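Side-chain contacts in alcohol dehydrogenase (Aeropyrum pernix, PDB 1H2B), which probably oxidises alcohols with NAD+ as a zinc-dependent dehydrogenase and binds zinc and the dinucleotide: residues R47-G52 with E158-M163; E93-G98 with R146-L151; I201-L206 with K225-L230; H234-R239 with M247-G252. One frame throughout, in Å; residues are numbered along the deposited sequence.

Interaction 1: residues R47-G52 with E158-M163; sequences RIAGAG and EKLVEM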
# COMPACT_ATOMS: atom_id res chain seq x y z
N ARG B 47 0.74 -40.24 -2.25
CA ARG B 47 1.63 -41.10 -1.45
C ARG B 47 2.60 -40.19 -0.70
O ARG B 47 3.46 -39.51 -1.31
CB ARG B 47 2.34 -42.11 -2.36
CG ARG B 47 3.35 -42.96 -1.63
CD ARG B 47 4.01 -44.03 -2.53
NE ARG B 47 4.66 -43.52 -3.74
CZ ARG B 47 5.96 -43.25 -3.86
NH1 ARG B 47 6.76 -43.36 -2.79
NH2 ARG B 47 6.46 -42.83 -5.03
N ILE B 48 2.42 -40.12 0.62
CA ILE B 48 3.25 -39.23 1.44
C ILE B 48 4.70 -39.65 1.42
O ILE B 48 5.03 -40.85 1.61
CB ILE B 48 2.70 -39.25 2.86
CG1 ILE B 48 1.27 -38.70 2.87
CG2 ILE B 48 3.67 -38.48 3.86
CD1 ILE B 48 1.17 -37.10 2.67
N ALA B 49 5.58 -38.67 1.18
CA ALA B 49 7.05 -38.85 1.28
C ALA B 49 7.61 -38.23 2.56
O ALA B 49 8.55 -38.74 3.16
CB ALA B 49 7.77 -38.28 0.03
N GLY B 50 7.01 -37.13 3.01
CA GLY B 50 7.51 -36.44 4.21
C GLY B 50 6.35 -35.71 4.86
O GLY B 50 5.57 -35.04 4.16
N ALA B 51 6.19 -35.86 6.17
CA ALA B 51 5.11 -35.21 6.91
C ALA B 51 5.70 -34.47 8.11
O ALA B 51 6.21 -35.08 9.04
CB ALA B 51 4.08 -36.27 7.35
N GLY B 52 5.71 -33.15 8.04
CA GLY B 52 6.26 -32.38 9.14
C GLY B 52 5.41 -32.42 10.39
O GLY B 52 4.20 -32.57 10.33
N GLU B 158 15.34 -37.30 -0.99
CA GLU B 158 15.95 -36.59 0.12
C GLU B 158 15.64 -35.09 0.07
O GLU B 158 15.27 -34.50 1.09
CB GLU B 158 17.47 -36.83 0.09
CG GLU B 158 17.88 -38.26 0.46
CD GLU B 158 17.59 -39.30 -0.64
OE1 GLU B 158 17.54 -38.96 -1.87
OE2 GLU B 158 17.42 -40.48 -0.26
N LYS B 159 15.75 -34.47 -1.10
CA LYS B 159 15.48 -33.03 -1.23
C LYS B 159 13.99 -32.78 -1.05
O LYS B 159 13.61 -31.74 -0.48
CB LYS B 159 15.95 -32.49 -2.58
CG LYS B 159 17.46 -32.20 -2.64
CD LYS B 159 18.12 -32.45 -4.02
CE LYS B 159 17.29 -31.98 -5.23
NZ LYS B 159 17.30 -32.98 -6.33
N LEU B 160 13.17 -33.69 -1.59
CA LEU B 160 11.69 -33.54 -1.44
C LEU B 160 11.30 -33.50 0.04
O LEU B 160 10.52 -32.64 0.49
CB LEU B 160 10.94 -34.68 -2.17
CG LEU B 160 9.41 -34.69 -2.04
CD1 LEU B 160 8.85 -33.46 -2.72
CD2 LEU B 160 8.86 -35.91 -2.72
N VAL B 161 11.85 -34.44 0.80
CA VAL B 161 11.51 -34.55 2.22
C VAL B 161 11.95 -33.31 2.99
O VAL B 161 11.23 -32.81 3.88
CB VAL B 161 12.21 -35.82 2.80
CG1 VAL B 161 12.15 -35.84 4.34
CG2 VAL B 161 11.55 -37.07 2.21
N GLU B 162 13.13 -32.77 2.65
CA GLU B 162 13.65 -31.56 3.25
C GLU B 162 12.77 -30.33 2.97
O GLU B 162 12.83 -29.37 3.71
CB GLU B 162 15.09 -31.33 2.77
CG GLU B 162 16.10 -32.15 3.56
CD GLU B 162 17.55 -31.77 3.25
OE1 GLU B 162 17.81 -30.62 2.78
OE2 GLU B 162 18.42 -32.64 3.49
N MET B 163 11.96 -30.39 1.93
CA MET B 163 11.04 -29.32 1.61
C MET B 163 9.73 -29.42 2.37
O MET B 163 8.91 -28.50 2.28
CB MET B 163 10.75 -29.32 0.11
CG MET B 163 12.01 -28.89 -0.71
SD MET B 163 11.63 -28.77 -2.50
CE MET B 163 10.80 -27.14 -2.60
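A classic beta bulge, in which Ala49 and Gly50 both face Val82 of the neighbouring strand 81-88, gives helix 157-162 its seat on strand 44-52 through Ala49, Leu160 and Val161. The chain turns a corner at Ala49, whose CB points toward the helix. Ala49 CB meets Leu160 CD2 at 3.8 Å, an ordinary van der Waals distance between two methyl groups. Leu160 gets there by torsion: its CB does not aim straight at the strand, but with CG anti to the backbone N (chi1 177°) the CD2 branch swings in over Ala49. The next residue, Val161, lays CG2, the branch beside its own backbone N, against the carbonyl of Ala49, with Val161 CG2 3.6 Å from Ala49 O.

Small residues suit this corner. Gly50 has no side chain, and a CB there would lie tight against Val161 CA, so the helix backbone can come close. Alanine supplies one methyl and no more, while the branched Leu160 and Val161 each offer a methyl to it. Beyond the contact Leu160 also packs on Tyr84, and Val161 on Val356 and Ile358 of strand 354-358. The result is a helix packed on a bulged strand within the mixed sheet, part of the enoyl-reductase-like fold of the zinc-containing alcohol dehydrogenases.

Interaction 2: residues E93-G98 with R146-L151; sequences EGLEKG and RSVIKL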
# COMPACT_ATOMS: atom_id res chain seq x y z
N GLU B 93 -5.96 -31.70 -14.18
CA GLU B 93 -4.95 -31.55 -15.23
C GLU B 93 -3.52 -31.53 -14.73
O GLU B 93 -3.24 -31.03 -13.63
CB GLU B 93 -5.25 -30.30 -16.07
CG GLU B 93 -6.72 -30.17 -16.44
CD GLU B 93 -7.07 -28.81 -17.01
OE1 GLU B 93 -7.86 -28.06 -16.37
OE2 GLU B 93 -6.57 -28.48 -18.11
N GLY B 94 -2.60 -32.02 -15.56
CA GLY B 94 -1.17 -31.87 -15.33
C GLY B 94 -0.57 -32.69 -14.18
O GLY B 94 0.55 -32.45 -13.79
N LEU B 95 -1.34 -33.65 -13.68
CA LEU B 95 -0.87 -34.52 -12.56
C LEU B 95 -1.04 -35.98 -12.85
O LEU B 95 -2.11 -36.41 -13.25
CB LEU B 95 -1.64 -34.15 -11.27
CG LEU B 95 -1.41 -32.74 -10.71
CD1 LEU B 95 -2.47 -32.37 -9.63
CD2 LEU B 95 0.01 -32.59 -10.20
N GLU B 96 0.02 -36.74 -12.63
CA GLU B 96 -0.06 -38.19 -12.84
C GLU B 96 0.80 -38.90 -11.82
O GLU B 96 1.72 -38.33 -11.22
CB GLU B 96 0.24 -38.56 -14.30
CG GLU B 96 1.64 -38.30 -14.73
CD GLU B 96 1.89 -38.46 -16.24
OE1 GLU B 96 0.97 -38.73 -17.02
OE2 GLU B 96 3.04 -38.27 -16.61
N LYS B 97 0.49 -40.19 -11.65
CA LYS B 97 1.20 -41.01 -10.69
C LYS B 97 2.70 -40.79 -10.79
O LYS B 97 3.29 -40.88 -11.88
CB LYS B 97 0.84 -42.53 -10.86
CG LYS B 97 1.62 -43.42 -9.87
CD LYS B 97 0.92 -44.75 -9.53
CE LYS B 97 1.85 -45.56 -8.60
NZ LYS B 97 1.20 -46.76 -8.02
N GLY B 98 3.31 -40.53 -9.65
CA GLY B 98 4.75 -40.38 -9.52
C GLY B 98 5.21 -38.93 -9.47
O GLY B 98 6.38 -38.70 -9.10
N ARG B 146 -6.37 -28.22 -6.27
CA ARG B 146 -6.14 -26.78 -6.00
C ARG B 146 -5.06 -26.59 -4.92
O ARG B 146 -4.52 -25.48 -4.81
CB ARG B 146 -7.41 -26.05 -5.58
CG ARG B 146 -8.37 -25.89 -6.75
CD ARG B 146 -9.58 -25.06 -6.37
NE ARG B 146 -9.31 -23.67 -6.72
CZ ARG B 146 -9.05 -22.70 -5.85
NH1 ARG B 146 -9.06 -22.95 -4.55
NH2 ARG B 146 -8.80 -21.48 -6.28
N SER B 147 -4.75 -27.62 -4.16
CA SER B 147 -3.76 -27.51 -3.08
C SER B 147 -2.39 -27.94 -3.54
O SER B 147 -1.42 -27.87 -2.80
CB SER B 147 -4.19 -28.42 -1.89
OG SER B 147 -5.51 -28.14 -1.49
N VAL B 148 -2.31 -28.50 -4.76
CA VAL B 148 -1.06 -29.08 -5.22
C VAL B 148 -0.13 -28.09 -5.93
O VAL B 148 -0.57 -27.34 -6.81
CB VAL B 148 -1.36 -30.24 -6.21
CG1 VAL B 148 -0.08 -30.83 -6.82
CG2 VAL B 148 -2.08 -31.34 -5.47
N ILE B 149 1.14 -28.14 -5.56
CA ILE B 149 2.20 -27.48 -6.34
C ILE B 149 3.17 -28.55 -6.78
O ILE B 149 3.74 -29.27 -5.96
CB ILE B 149 2.89 -26.40 -5.51
CG1 ILE B 149 1.93 -25.24 -5.34
CG2 ILE B 149 4.19 -25.94 -6.26
CD1 ILE B 149 2.51 -24.18 -4.45
N LYS B 150 3.35 -28.65 -8.10
CA LYS B 150 4.29 -29.60 -8.67
C LYS B 150 5.73 -29.14 -8.50
O LYS B 150 6.06 -27.96 -8.71
CB LYS B 150 3.99 -29.75 -10.16
CG LYS B 150 2.82 -30.57 -10.42
CD LYS B 150 2.53 -30.66 -11.92
CE LYS B 150 3.52 -31.55 -12.62
NZ LYS B 150 3.19 -31.52 -14.10
N LEU B 151 6.59 -30.08 -8.08
CA LEU B 151 7.99 -29.83 -7.92
C LEU B 151 8.71 -30.40 -9.13
O LEU B 151 8.12 -31.14 -9.95
CB LEU B 151 8.47 -30.50 -6.64
CG LEU B 151 7.80 -29.82 -5.44
CD1 LEU B 151 8.03 -30.61 -4.22
CD2 LEU B 151 8.41 -28.43 -5.28
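The irregular loop 93-98 runs past strand 148-150 without pairing to it, the nearest CA atoms, those of Leu95 and Lys150, being 8.1 Å apart, so that side chains must bridge the gap. Both pieces belong to the GroES-like domain of the alcohol dehydrogenase, where the loop joins strand 81-88 to strand 100-103 and the latter pairs antiparallel with strand 148-150. Alternation along the strand sets the pattern: Val148 and Lys150 project toward the loop, while Ile149 points away, onto Tyr312 and Leu315 of helix 312-323.

Leu95 carries the apolar half. It and Val148 reach toward each other tip to tip, with Leu95 CD2 3.8 Å from Val148 CG1 and Leu95 CD1 4.0 Å from the same methyl. Val148 brings CG1 to this position by turning it opposite the amide nitrogen (chi1 175°). Leu95 also packs on Ile85 and Val88, so a branched aliphatic residue serves as the plug between loop and sheet.

Lysine suits the exposed border of this contact because it is greasy along its stem and charged at its end. The lysine stem and Leu95 run antiparallel, side by side, with Lys150 CG only 3.5 Å from Leu95 CD2, a tight carbon pair. A bend at chi3 (73°) then folds the amine back to the loop, where Gly94, at positive phi, offers its carbonyl. Lys150 NZ donates to Gly94 O at 2.8 Å, lying in the carbonyl plane with a C=O...N angle of 154°.

Interaction 3: residues I201-L206 with K225-L230; sequences IAVQLL and KLAERL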
# COMPACT_ATOMS: atom_id res chain seq x y z
N ILE B 201 13.09 -20.61 9.97
CA ILE B 201 12.83 -20.22 8.60
C ILE B 201 12.66 -18.73 8.52
O ILE B 201 13.22 -18.07 7.63
CB ILE B 201 11.58 -20.96 8.04
CG1 ILE B 201 11.85 -22.48 8.12
CG2 ILE B 201 11.33 -20.54 6.59
CD1 ILE B 201 10.64 -23.36 7.69
N ALA B 202 11.93 -18.15 9.48
CA ALA B 202 11.73 -16.70 9.46
C ALA B 202 13.05 -15.93 9.54
O ALA B 202 13.19 -14.90 8.89
CB ALA B 202 10.77 -16.26 10.57
N VAL B 203 14.02 -16.43 10.31
CA VAL B 203 15.33 -15.74 10.36
C VAL B 203 15.91 -15.62 8.96
O VAL B 203 16.34 -14.53 8.56
CB VAL B 203 16.36 -16.50 11.27
CG1 VAL B 203 17.81 -15.90 11.11
CG2 VAL B 203 15.92 -16.45 12.74
N GLN B 204 15.91 -16.73 8.22
CA GLN B 204 16.43 -16.72 6.85
C GLN B 204 15.63 -15.79 5.95
O GLN B 204 16.18 -15.04 5.16
CB GLN B 204 16.38 -18.12 6.24
CG GLN B 204 17.19 -19.14 7.01
CD GLN B 204 16.98 -20.53 6.45
OE1 GLN B 204 17.35 -20.80 5.28
NE2 GLN B 204 16.32 -21.39 7.22
N LEU B 205 14.32 -15.84 6.07
CA LEU B 205 13.51 -15.00 5.21
C LEU B 205 13.66 -13.51 5.49
O LEU B 205 13.60 -12.74 4.57
CB LEU B 205 12.03 -15.42 5.33
CG LEU B 205 11.74 -16.82 4.80
CD1 LEU B 205 10.27 -17.17 5.08
CD2 LEU B 205 11.96 -16.87 3.30
N LEU B 206 13.82 -13.13 6.76
CA LEU B 206 14.03 -11.73 7.11
C LEU B 206 15.33 -11.23 6.43
O LEU B 206 15.38 -10.09 5.96
CB LEU B 206 14.05 -11.51 8.61
CG LEU B 206 12.69 -11.65 9.35
CD1 LEU B 206 12.89 -11.85 10.85
CD2 LEU B 206 11.88 -10.34 9.02
N LYS B 225 22.56 -20.48 18.64
CA LYS B 225 23.60 -20.74 17.65
C LYS B 225 23.02 -20.97 16.25
O LYS B 225 23.60 -20.53 15.24
CB LYS B 225 24.42 -21.98 18.10
CG LYS B 225 25.28 -21.71 19.34
CD LYS B 225 25.71 -23.03 19.99
CE LYS B 225 27.03 -23.50 19.45
NZ LYS B 225 27.58 -24.63 20.27
N LEU B 226 21.88 -21.67 16.17
CA LEU B 226 21.23 -21.91 14.87
C LEU B 226 20.89 -20.54 14.24
O LEU B 226 21.16 -20.29 13.04
CB LEU B 226 19.98 -22.77 15.03
CG LEU B 226 19.13 -22.98 13.77
CD1 LEU B 226 19.93 -23.78 12.71
CD2 LEU B 226 17.87 -23.73 14.16
N ALA B 227 20.30 -19.66 15.04
CA ALA B 227 19.99 -18.34 14.52
C ALA B 227 21.22 -17.58 14.03
O ALA B 227 21.19 -16.95 12.99
CB ALA B 227 19.24 -17.49 15.57
N GLU B 228 22.32 -17.66 14.78
CA GLU B 228 23.61 -17.09 14.32
C GLU B 228 24.07 -17.64 12.96
O GLU B 228 24.44 -16.86 12.06
CB GLU B 228 24.67 -17.34 15.39
CG GLU B 228 24.50 -16.49 16.65
CD GLU B 228 25.58 -16.71 17.70
OE1 GLU B 228 26.08 -17.84 17.85
OE2 GLU B 228 25.91 -15.74 18.40
N ARG B 229 24.03 -18.96 12.79
CA ARG B 229 24.43 -19.55 11.50
C ARG B 229 23.52 -19.14 10.37
O ARG B 229 23.94 -19.10 9.20
CB ARG B 229 24.49 -21.07 11.55
CG ARG B 229 25.34 -21.65 12.64
CD ARG B 229 25.56 -23.14 12.47
NE ARG B 229 24.37 -23.97 12.72
CZ ARG B 229 23.98 -24.36 13.93
NH1 ARG B 229 24.66 -23.99 15.00
NH2 ARG B 229 22.91 -25.16 14.07
N LEU B 230 22.26 -18.83 10.69
CA LEU B 230 21.29 -18.48 9.67
C LEU B 230 21.25 -17.00 9.38
O LEU B 230 20.47 -16.54 8.54
CB LEU B 230 19.89 -19.01 10.06
CG LEU B 230 19.78 -20.53 10.13
CD1 LEU B 230 18.42 -20.94 10.65
CD2 LEU B 230 20.06 -21.19 8.75
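A chi1 of 170° turns Val203 CG1 away from its own amide nitrogen and up to Leu230 CB, while Leu230, with CG beside its backbone N (chi1 -65°), sends its methyls to Gln204. Val203 CG1 lies 3.9 Å from Leu230 CB, and the two side chains cross at about a right angle. The same methyl sits 3.8 Å from Leu230 O, while the other valine branch, Val203 CG2, reaches Ala227 CB more loosely at 4.5 Å.

Helices 197-209 and 221-229 stand here in the Rossmann-type coenzyme domain, separated in the chain by strand 213-218, and the helix-strand-helix path makes them neighbours on the sheet. A beta-branched valine suits the interface because it is short and wide, and the small Ala227 lets its helix come close to Val203.

Gln204 crosses Leu230 at a slant, its chain extended beyond CG. Its CG methylene and the amide carbon CD, Gln204 CG and Gln204 CD, both lie 3.9 Å from Leu230 CD2. The amide's polar work lies elsewhere, since Gln204 NE2 donates to the carbonyl oxygen of Arg328, leaving Leu230 CD1 about 4.0 Å from Gln204 NE2 as a purely van der Waals neighbour.

Interaction 4: residues H234-R239 with M247-G252; sequences HVVDAR and MELTRG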
# COMPACT_ATOMS: atom_id res chain seq x y z
N HIS B 234 22.05 -10.33 15.84
CA HIS B 234 22.21 -10.38 17.28
C HIS B 234 21.30 -11.48 17.75
O HIS B 234 20.23 -11.73 17.16
CB HIS B 234 21.78 -9.07 17.97
CG HIS B 234 22.59 -7.89 17.59
ND1 HIS B 234 23.84 -7.63 18.12
CD2 HIS B 234 22.34 -6.89 16.70
CE1 HIS B 234 24.33 -6.54 17.57
NE2 HIS B 234 23.44 -6.07 16.71
N VAL B 235 21.73 -12.19 18.80
CA VAL B 235 20.81 -13.13 19.44
C VAL B 235 20.67 -12.80 20.89
O VAL B 235 21.61 -12.27 21.52
CB VAL B 235 21.23 -14.61 19.24
CG1 VAL B 235 21.31 -14.93 17.76
CG2 VAL B 235 22.57 -14.93 19.95
N VAL B 236 19.52 -13.17 21.45
CA VAL B 236 19.20 -12.83 22.82
C VAL B 236 18.58 -14.03 23.51
O VAL B 236 17.63 -14.66 23.00
CB VAL B 236 18.20 -11.64 22.85
CG1 VAL B 236 17.49 -11.53 24.25
CG2 VAL B 236 18.86 -10.37 22.43
N ASP B 237 19.12 -14.38 24.70
CA ASP B 237 18.56 -15.45 25.51
C ASP B 237 17.42 -14.86 26.32
O ASP B 237 17.65 -14.00 27.20
CB ASP B 237 19.65 -15.93 26.47
CG ASP B 237 19.22 -17.08 27.33
OD1 ASP B 237 18.00 -17.33 27.50
OD2 ASP B 237 20.08 -17.78 27.90
N ALA B 238 16.20 -15.24 25.97
CA ALA B 238 15.02 -14.63 26.57
C ALA B 238 14.68 -15.20 27.93
O ALA B 238 13.65 -14.84 28.50
CB ALA B 238 13.83 -14.75 25.62
N ARG B 239 15.56 -16.03 28.51
CA ARG B 239 15.32 -16.43 29.89
C ARG B 239 15.82 -15.25 30.76
O ARG B 239 15.59 -15.21 31.97
CB ARG B 239 16.12 -17.70 30.23
CG ARG B 239 15.86 -18.93 29.40
CD ARG B 239 16.89 -20.08 29.60
NE ARG B 239 18.28 -19.63 29.41
CZ ARG B 239 19.34 -19.93 30.20
NH1 ARG B 239 19.22 -20.75 31.25
NH2 ARG B 239 20.54 -19.43 29.92
N MET B 247 16.02 -3.52 24.45
CA MET B 247 16.14 -2.07 24.63
C MET B 247 17.59 -1.58 24.58
O MET B 247 17.88 -0.57 23.92
CB MET B 247 15.36 -1.61 25.86
CG MET B 247 13.84 -1.74 25.67
SD MET B 247 13.29 -0.72 24.30
CE MET B 247 11.48 -1.00 24.30
N GLU B 248 18.51 -2.32 25.20
CA GLU B 248 19.94 -1.98 25.05
C GLU B 248 20.44 -2.09 23.60
O GLU B 248 21.15 -1.20 23.13
CB GLU B 248 20.78 -2.82 26.02
CG GLU B 248 20.61 -2.40 27.48
CD GLU B 248 21.35 -3.31 28.46
OE1 GLU B 248 22.26 -4.06 28.03
OE2 GLU B 248 21.03 -3.28 29.68
N LEU B 249 20.06 -3.14 22.87
CA LEU B 249 20.48 -3.28 21.48
C LEU B 249 19.99 -2.16 20.59
O LEU B 249 20.64 -1.81 19.58
CB LEU B 249 20.00 -4.60 20.88
CG LEU B 249 20.76 -5.82 21.43
CD1 LEU B 249 20.04 -7.07 21.08
CD2 LEU B 249 22.16 -5.84 20.80
N THR B 250 18.83 -1.61 20.94
CA THR B 250 18.21 -0.62 20.08
C THR B 250 18.34 0.76 20.65
O THR B 250 17.63 1.67 20.20
CB THR B 250 16.72 -0.96 19.86
OG1 THR B 250 16.07 -1.03 21.14
CG2 THR B 250 16.53 -2.32 19.20
N ARG B 251 19.20 0.94 21.66
CA ARG B 251 19.47 2.24 22.27
C ARG B 251 18.18 2.90 22.78
O ARG B 251 18.00 4.13 22.70
CB ARG B 251 20.25 3.16 21.32
CG ARG B 251 21.62 2.63 20.97
CD ARG B 251 22.39 3.50 19.97
NE ARG B 251 23.84 3.40 20.17
CZ ARG B 251 24.63 2.51 19.57
NH1 ARG B 251 24.14 1.62 18.71
NH2 ARG B 251 25.94 2.51 19.84
N GLY B 252 17.28 2.05 23.28
CA GLY B 252 16.06 2.44 23.96
C GLY B 252 14.91 2.73 23.02
O GLY B 252 13.83 3.15 23.47
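Leu249 points its CB at strand 234-237, and its CG, set beside the backbone N (chi1 -72°), splits the contact between two methyls. Leu249 CD1 goes to Val236, meeting Val236 CG2 at 3.8 Å, and brushes His234 CB at 4.1 Å. Leu249 CD2 lies over one face of the imidazole of His234, 3.8 Å from the ring centroid and 19° off the ring normal, a CH-pi contact. The methyl is offset toward the rim, which puts Leu249 CD2 closest to His234 ND1, at 3.6 Å. Leu249 lies alongside both partners, pointing the other way.

The strand is an edge strand, within this chain, of the six-stranded parallel sheet of the Rossmann-type domain, and helix 242-249 forms the beta-alpha-beta crossover from it to the parallel strand 255-260. His234 and Val236, two apart, point to the same side, where a flat ring and a valine methyl together form a shallow seat for one leucine.

Beyond Leu249 the helix stops in a Schellman motif: Gly252 N bonds to Met247 O at 2.8 Å, and Arg251, the C-prime residue, takes positive phi. At the C-terminal end of the strand Asp237 OD1 accepts from Arg239 N in an Asx turn, on its anti side. The same carboxylate is gripped side-on by the arginine, Arg239 NH2 meeting the syn lone pair of Asp237 OD2 at 2.6 Å, in the guanidinium plane.

Two pairs of neighbours emerge. Interactions 1 and 2 have centres 15 Å apart and touch where Leu160 and Met163 pack on Leu151; both reach the same sheet, helix 157-162 packing on it and strand 148-150 lying in it. Interactions 3 and 4, centres 16 Å apart, meet where Glu228 and Ala227 pack on Val235. Interactions 2 and 4 lie 45 Å apart between centres, on opposite sides of the chain's centre. The side chain of Val161 is about 10 Å from that of Arg354, which binds NAD+, whereas interaction 2 lies away from the known sites. The dinucleotide touches Ala238 and is about 8 Å from the Val236 side chain and about 9 Å from that of Ala227.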